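Thiol-disulfide oxidoreductase (Bacteroides thetaiotaomicron, PDB 3FW2) is a putative thiol-disulfide oxidoreductase of the TlpA-like family, represented here by its C-terminal thioredoxin-like domain. Local coordinates at residues 12-17 against 110-115. Numbering follows the deposited sequence.
Sequences PFFSLP and KQYSIY
In this thioredoxin-like domain a Schellman motif, with Ser-113 of positive phi as its C-prime residue, ends helix 107-111, and Tyr-112, just beyond the helix, reaches across to Pro-12 in the N-terminal loop that leads into strand 16-17. At this turn the Tyr-112 ring extends toward Pro-12, since chi1 of -80° sets CG beside the backbone N and anti to the carbonyl carbon. Tyr-112 OH donates to Pro-12 O at 2.7 Å. The hydroxyl lies in the carbonyl plane on a lone pair, with a C=O...OH angle of 138°. The same proline packs over one face of the ring: Pro-12 CD lies 4.2 Å from the Tyr-112 ring centroid, 28° off the normal, a CH-pi contact. The proline also reaches the last helical residue: Pro-12 CB meets Gln-111 CB at 3.9 Å, while Pro-12 CG rests 3.6 Å from Gln-111 O. Phe-14 turns the edge of its ring to the same hydroxyl, with Phe-14 CD1 3.6 Å from Tyr-112 OH, which lies near the plane of the phenylalanine ring; the two side chains cross at about a right angle. Phe-14 continues inward to Leu-73 and Ile-38 on the central sheet. Farther out, Gln-111 bends at chi2, and a water donates to Gln-111 OE1 at 2.8 Å and to Phe-13 O at 2.7 Å, tying the helix end to the loop a second time. Two successive carbonyls of the loop, those of Pro-12 and Phe-13, thus accept hydrogen bonds from a buried phenol and from a water held by an exposed amide. The water is a separate link; the tyrosine ring itself is fixed by the apolar cover of Pro-12 CD on its face and by the directed bond from its hydroxyl to Pro-12 O.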
loop_
_atom_site.group_PDB
_atom_site.type_symbol
_atom_site.label_atom_id
_atom_site.label_comp_id
_atom_site.label_asym_id
_atom_site.label_seq_id
_atom_site.Cartn_x
_atom_site.Cartn_y
_atom_site.Cartn_z
ATOM N N PRO A 12 9.530 -3.898 -16.869
ATOM C CA PRO A 12 9.920 -2.477 -16.822
ATOM C C PRO A 12 11.250 -2.223 -16.111
ATOM O O PRO A 12 11.622 -2.939 -15.144
ATOM C CB PRO A 12 8.774 -1.812 -16.033
ATOM C CG PRO A 12 7.544 -2.719 -16.299
ATOM C CD PRO A 12 8.169 -4.123 -16.337
ATOM N N PHE A 13 11.979 -1.223 -16.581
ATOM C CA PHE A 13 13.259 -0.929 -15.957
ATOM C C PHE A 13 13.086 -0.480 -14.527
ATOM O O PHE A 13 12.093 0.198 -14.190
ATOM C CB PHE A 13 13.945 0.168 -16.724
ATOM C CG PHE A 13 15.268 0.539 -16.177
ATOM C CD1 PHE A 13 16.347 -0.313 -16.296
ATOM C CD2 PHE A 13 15.448 1.773 -15.609
ATOM C CE1 PHE A 13 17.616 0.078 -15.797
ATOM C CE2 PHE A 13 16.698 2.155 -15.128
ATOM C CZ PHE A 13 17.749 1.319 -15.206
ATOM N N PHE A 14 14.014 -0.901 -13.681
ATOM C CA PHE A 14 14.176 -0.264 -12.411
ATOM C C PHE A 14 15.642 -0.171 -12.050
ATOM O O PHE A 14 16.446 -0.949 -12.534
ATOM C CB PHE A 14 13.415 -1.011 -11.298
ATOM C CG PHE A 14 13.918 -2.380 -11.081
ATOM C CD1 PHE A 14 13.310 -3.440 -11.697
ATOM C CD2 PHE A 14 15.015 -2.619 -10.203
ATOM C CE1 PHE A 14 13.793 -4.753 -11.525
ATOM C CE2 PHE A 14 15.496 -3.897 -10.037
ATOM C CZ PHE A 14 14.880 -4.969 -10.684
ATOM N N SER A 15 15.943 0.797 -11.193
ATOM C CA SER A 15 17.249 1.003 -10.645
ATOM C C SER A 15 17.055 1.635 -9.297
ATOM O O SER A 15 16.647 2.787 -9.202
ATOM C CB SER A 15 18.081 1.929 -11.546
ATOM O OG SER A 15 19.337 2.272 -10.968
ATOM N N LEU A 16 17.368 0.878 -8.259
ATOM C CA LEU A 16 16.973 1.175 -6.902
ATOM C C LEU A 16 18.106 0.956 -5.927
ATOM O O LEU A 16 18.832 -0.058 -6.045
ATOM C CB LEU A 16 15.779 0.253 -6.541
ATOM C CG LEU A 16 14.485 0.513 -7.311
ATOM C CD1 LEU A 16 13.451 -0.633 -7.164
ATOM C CD2 LEU A 16 13.857 1.859 -6.954
ATOM N N PRO A 17 18.242 1.838 -4.930
ATOM C CA PRO A 17 19.394 1.732 -4.012
ATOM C C PRO A 17 19.233 0.704 -2.896
ATOM O O PRO A 17 18.136 0.601 -2.318
ATOM C CB PRO A 17 19.479 3.138 -3.415
ATOM C CG PRO A 17 18.075 3.655 -3.442
ATOM C CD PRO A 17 17.455 3.062 -4.669
ATOM N N LYS A 110 4.380 1.915 -9.439
ATOM C CA LYS A 110 3.532 2.231 -10.552
ATOM C C LYS A 110 3.921 1.391 -11.743
ATOM O O LYS A 110 3.042 0.858 -12.453
ATOM C CB LYS A 110 3.655 3.718 -10.865
ATOM C CG LYS A 110 3.367 4.599 -9.651
ATOM C CD LYS A 110 3.354 6.103 -9.988
ATOM C CE LYS A 110 4.680 6.750 -9.696
ATOM N NZ LYS A 110 4.748 8.186 -10.146
ATOM N N GLN A 111 5.205 1.292 -12.014
ATOM C CA GLN A 111 5.647 0.531 -13.224
ATOM C C GLN A 111 5.237 -0.944 -13.179
ATOM O O GLN A 111 4.903 -1.543 -14.223
ATOM C CB GLN A 111 7.160 0.639 -13.421
ATOM C CG GLN A 111 7.713 2.038 -13.709
ATOM C CD GLN A 111 7.161 2.603 -15.001
ATOM O OE1 GLN A 111 7.744 2.403 -16.033
ATOM N NE2 GLN A 111 6.010 3.275 -14.945
ATOM N N TYR A 112 5.261 -1.524 -11.967
ATOM C CA TYR A 112 4.905 -2.927 -11.769
ATOM C C TYR A 112 3.417 -3.095 -11.380
ATOM O O TYR A 112 3.049 -4.191 -11.027
ATOM C CB TYR A 112 5.828 -3.589 -10.727
ATOM C CG TYR A 112 7.108 -3.946 -11.414
ATOM C CD1 TYR A 112 8.023 -2.946 -11.727
ATOM C CD2 TYR A 112 7.349 -5.253 -11.872
ATOM C CE1 TYR A 112 9.205 -3.257 -12.403
ATOM C CE2 TYR A 112 8.530 -5.578 -12.544
ATOM C CZ TYR A 112 9.460 -4.563 -12.811
ATOM O OH TYR A 112 10.593 -4.913 -13.544
ATOM N N SER A 113 2.630 -2.011 -11.409
ATOM C CA SER A 113 1.161 -2.059 -11.158
ATOM C C SER A 113 0.857 -2.814 -9.871
ATOM O O SER A 113 -0.013 -3.703 -9.832
ATOM C CB SER A 113 0.440 -2.714 -12.333
ATOM O OG SER A 113 0.710 -1.906 -13.472
ATOM N N ILE A 114 1.596 -2.493 -8.812
ATOM C CA ILE A 114 1.443 -3.189 -7.514
ATOM C C ILE A 114 0.118 -2.720 -6.913
ATOM O O ILE A 114 -0.093 -1.501 -6.631
ATOM C CB ILE A 114 2.637 -2.889 -6.604
ATOM C CG1 ILE A 114 3.915 -3.366 -7.266
ATOM C CG2 ILE A 114 2.505 -3.557 -5.224
ATOM C CD1 ILE A 114 4.006 -4.858 -7.585
ATOM N N TYR A 115 -0.833 -3.652 -6.795
ATOM C CA TYR A 115 -2.125 -3.272 -6.306
ATOM C C TYR A 115 -2.346 -3.603 -4.849
ATOM O O TYR A 115 -3.280 -3.102 -4.233
ATOM C CB TYR A 115 -3.223 -3.890 -7.175
ATOM C CG TYR A 115 -3.211 -5.376 -7.267
ATOM C CD1 TYR A 115 -3.779 -6.169 -6.257
ATOM C CD2 TYR A 115 -2.671 -6.023 -8.399
ATOM C CE1 TYR A 115 -3.802 -7.604 -6.375
ATOM C CE2 TYR A 115 -2.664 -7.433 -8.479
ATOM C CZ TYR A 115 -3.247 -8.191 -7.500
ATOM O OH TYR A 115 -3.274 -9.568 -7.596
HETATM O O HOH W 1 10.370 1.538 -15.856
#